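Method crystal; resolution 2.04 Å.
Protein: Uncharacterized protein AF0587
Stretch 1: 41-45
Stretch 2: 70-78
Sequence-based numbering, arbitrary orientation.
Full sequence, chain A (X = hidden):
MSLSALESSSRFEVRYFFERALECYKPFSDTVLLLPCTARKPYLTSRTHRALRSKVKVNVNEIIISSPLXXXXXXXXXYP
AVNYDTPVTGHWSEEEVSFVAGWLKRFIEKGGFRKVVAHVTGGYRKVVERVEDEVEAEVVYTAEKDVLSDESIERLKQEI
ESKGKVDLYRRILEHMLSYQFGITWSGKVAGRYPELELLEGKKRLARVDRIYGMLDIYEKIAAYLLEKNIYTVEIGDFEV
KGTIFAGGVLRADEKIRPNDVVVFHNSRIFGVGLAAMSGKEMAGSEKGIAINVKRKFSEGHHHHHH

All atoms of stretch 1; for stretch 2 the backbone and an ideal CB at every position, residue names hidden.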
# COMPACT_ATOMS: atom_id res chain seq x y z
N LYS A 41 3.77 7.84 12.12
CA LYS A 41 3.45 7.20 10.85
C LYS A 41 3.14 8.31 9.83
O LYS A 41 2.84 9.44 10.21
CB LYS A 41 2.22 6.30 11.00
CG LYS A 41 2.36 5.19 12.05
CD LYS A 41 1.09 4.37 12.11
CE LYS A 41 1.09 3.42 13.30
NZ LYS A 41 -0.23 2.73 13.44
N PRO A 42 3.26 8.01 8.52
CA PRO A 42 3.67 6.70 7.98
C PRO A 42 5.11 6.43 8.40
O PRO A 42 5.92 7.36 8.45
CB PRO A 42 3.49 6.88 6.48
CG PRO A 42 3.78 8.33 6.27
CD PRO A 42 3.04 8.97 7.43
N TYR A 43 5.42 5.18 8.69
CA TYR A 43 6.75 4.79 9.17
C TYR A 43 7.99 5.41 8.54
O TYR A 43 8.97 5.69 9.23
CB TYR A 43 6.89 3.27 9.10
CG TYR A 43 5.75 2.52 9.75
CD1 TYR A 43 5.05 1.55 9.04
CD2 TYR A 43 5.38 2.77 11.07
CE1 TYR A 43 4.02 0.82 9.63
CE2 TYR A 43 4.34 2.04 11.68
CZ TYR A 43 3.66 1.08 10.95
OH TYR A 43 2.64 0.35 11.51
N LEU A 44 7.96 5.64 7.23
CA LEU A 44 9.13 6.21 6.56
C LEU A 44 9.52 7.62 7.03
O LEU A 44 10.67 8.03 6.86
CB LEU A 44 8.90 6.23 5.04
CG LEU A 44 10.12 6.50 4.16
CD1 LEU A 44 11.21 5.46 4.44
CD2 LEU A 44 9.68 6.46 2.69
N THR A 45 8.58 8.34 7.62
CA THR A 45 8.87 9.69 8.11
C THR A 45 9.29 9.70 9.58
O THR A 45 9.57 10.77 10.13
CB THR A 45 7.63 10.61 7.99
OG1 THR A 45 6.68 10.24 8.99
CG2 THR A 45 6.99 10.50 6.61
N UNK A 70 1.25 -6.28 9.84
CA UNK A 70 2.55 -6.56 9.27
C UNK A 70 2.44 -5.73 8.00
O UNK A 70 1.49 -5.92 7.24
CB UNK A 70 2.84 -8.04 9.04
N UNK A 71 3.38 -4.83 7.77
CA UNK A 71 3.28 -3.93 6.62
C UNK A 71 4.46 -3.78 5.66
O UNK A 71 5.49 -3.24 6.03
CB UNK A 71 2.96 -2.53 7.16
N UNK A 72 4.31 -4.26 4.42
CA UNK A 72 5.41 -4.10 3.48
C UNK A 72 5.50 -2.58 3.28
O UNK A 72 4.48 -1.89 3.22
CB UNK A 72 5.19 -4.86 2.17
N UNK A 73 6.71 -2.06 3.19
CA UNK A 73 6.90 -0.63 3.02
C UNK A 73 6.03 -0.02 1.90
O UNK A 73 5.61 1.13 1.99
CB UNK A 73 8.38 -0.35 2.73
N UNK A 74 5.75 -0.82 0.87
CA UNK A 74 4.96 -0.35 -0.27
C UNK A 74 3.50 -0.02 0.04
O UNK A 74 2.85 0.66 -0.74
CB UNK A 74 5.00 -1.41 -1.37
N UNK A 75 3.00 -0.51 1.16
CA UNK A 75 1.62 -0.26 1.53
C UNK A 75 1.51 0.65 2.75
O UNK A 75 0.42 0.85 3.27
CB UNK A 75 0.90 -1.59 1.80
N UNK A 76 2.63 1.22 3.19
CA UNK A 76 2.59 2.04 4.40
C UNK A 76 1.80 3.35 4.31
O UNK A 76 1.69 4.06 5.30
CB UNK A 76 4.03 2.37 4.81
N UNK A 77 1.24 3.66 3.15
CA UNK A 77 0.46 4.89 2.98
C UNK A 77 -1.04 4.62 2.89
O UNK A 77 -1.85 5.55 2.91
CB UNK A 77 0.92 5.63 1.72
N UNK A 78 -1.41 3.35 2.82
CA UNK A 78 -2.82 2.95 2.73
C UNK A 78 -3.47 2.93 4.11
O UNK A 78 -2.78 2.91 5.13
CB UNK A 78 -2.95 1.57 2.07

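Position 70 turns its CB away from stretch 1, with nothing of it within 5.5 Å, so this contact sets no rule there; extended angles (-109/125) suit a strand and favor beta-branched residues. It is Val-70.

Position 71 is also extended, but its CB points toward stretch 1, 4.3 Å from Tyr-43 CE1 and near the plane of the ring. A compact apolar side chain would suit: valine, isoleucine, perhaps alanine. The residue is Val-71, which makes that apolar contact at the ring edge.

Position 72 is out of reach. Its phi of -65° admits proline, and Pro-72 is found; its O accepts a hydrogen bond from the backbone N of 75 as the chain enters a 3-10 segment.

At 73 the CB points sideways and finds nothing of stretch 1 within 5.5 Å, so a short side chain would miss stretch 1. A long one could reach Tyr-43 and Leu-44, and lysine, arginine, glutamine or methionine are all plausible. Arg-73 makes the reach. Its NH2 comes 3.3 Å from Tyr-43 CB, while Leu-44 CD1 lies over one guanidinium face, 3.8 Å from Arg-73 CZ. Arg-73 NH2 also lies 3.3 Å from Leu-44 N, but both are donors, so no hydrogen bond joins them.

Positions 74 and 75 are out of reach and left free by stretch 1; they are Glu-74 and Phe-75.

Position 76 carries the strongest demand. Its CB points toward stretch 1, 4.4 Å from Tyr-43 CD1 and 4.8 Å from Pro-42 CB, and beyond lies the backbone N of Leu-44, a donor. An acceptor on a side chain of moderate length is called for: glutamate or glutamine, with aspartate or asparagine shorter candidates. Glu-76 answers: Leu-44 N donates to Glu-76 OE1 at 2.7 Å, although the place of that oxygen is less sure. The carboxylate also pairs with Arg-73: Arg-73 NH2 forms a salt bridge with Glu-76 OE2 at 2.8 Å, and Arg-73 NE donates to Glu-76 OE2 at 3.0 Å. The backbone helps too, through water 1, whose O accepts from Tyr-43 N at 3.2 Å and donates to Glu-76 O at 2.8 Å.

Position 77 sends its CB sideways, yet Pro-42 offers an apolar surface to a side chain that bends back. Leucine, isoleucine or methionine could cover it. Leu-77 does, its CD1 3.4 Å from Pro-42 CB, with both chi angles between wells.

Position 78, closing a type I turn begun at Phe-75, is out of reach; it is Leu-78.

Stretch 2, residues 70-78: VVPREFELL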
# COMPACT_ATOMS: atom_id res chain seq x y z
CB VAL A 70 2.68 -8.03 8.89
CG1 VAL A 70 3.98 -8.24 8.12
CG2 VAL A 70 2.64 -8.91 10.14
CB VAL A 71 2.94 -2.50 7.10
CG1 VAL A 71 2.70 -1.58 5.91
CG2 VAL A 71 1.72 -2.53 8.01
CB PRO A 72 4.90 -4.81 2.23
CG PRO A 72 4.08 -5.94 2.81
CD PRO A 72 3.32 -5.24 3.92
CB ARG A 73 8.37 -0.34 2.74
CG ARG A 73 8.67 1.10 2.34
CD ARG A 73 9.71 1.71 3.26
NE ARG A 73 9.13 2.12 4.52
CZ ARG A 73 9.80 2.20 5.67
NH1 ARG A 73 11.08 1.87 5.74
NH2 ARG A 73 9.16 2.61 6.76
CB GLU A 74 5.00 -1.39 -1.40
CG GLU A 74 6.38 -1.60 -2.03
CD GLU A 74 7.32 -2.43 -1.18
OE1 GLU A 74 6.93 -2.92 -0.10
OE2 GLU A 74 8.47 -2.62 -1.62
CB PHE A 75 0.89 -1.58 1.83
CG PHE A 75 0.95 -2.59 0.71
CD1 PHE A 75 1.72 -3.75 0.84
CD2 PHE A 75 0.22 -2.40 -0.46
CE1 PHE A 75 1.77 -4.70 -0.18
CE2 PHE A 75 0.26 -3.35 -1.49
CZ PHE A 75 1.03 -4.50 -1.35
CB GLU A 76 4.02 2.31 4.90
CG GLU A 76 4.66 3.58 4.41
CD GLU A 76 5.92 3.92 5.20
OE1 GLU A 76 6.32 5.11 5.18
OE2 GLU A 76 6.53 3.02 5.83
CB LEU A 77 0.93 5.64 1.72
CG LEU A 77 1.85 6.85 1.96
CD1 LEU A 77 2.76 6.62 3.16
CD2 LEU A 77 2.66 7.13 0.71
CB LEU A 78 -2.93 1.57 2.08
CG LEU A 78 -2.51 1.50 0.60
CD1 LEU A 78 -2.36 0.05 0.17
CD2 LEU A 78 -3.54 2.20 -0.26
O HOH W 1 2.61 3.78 7.97
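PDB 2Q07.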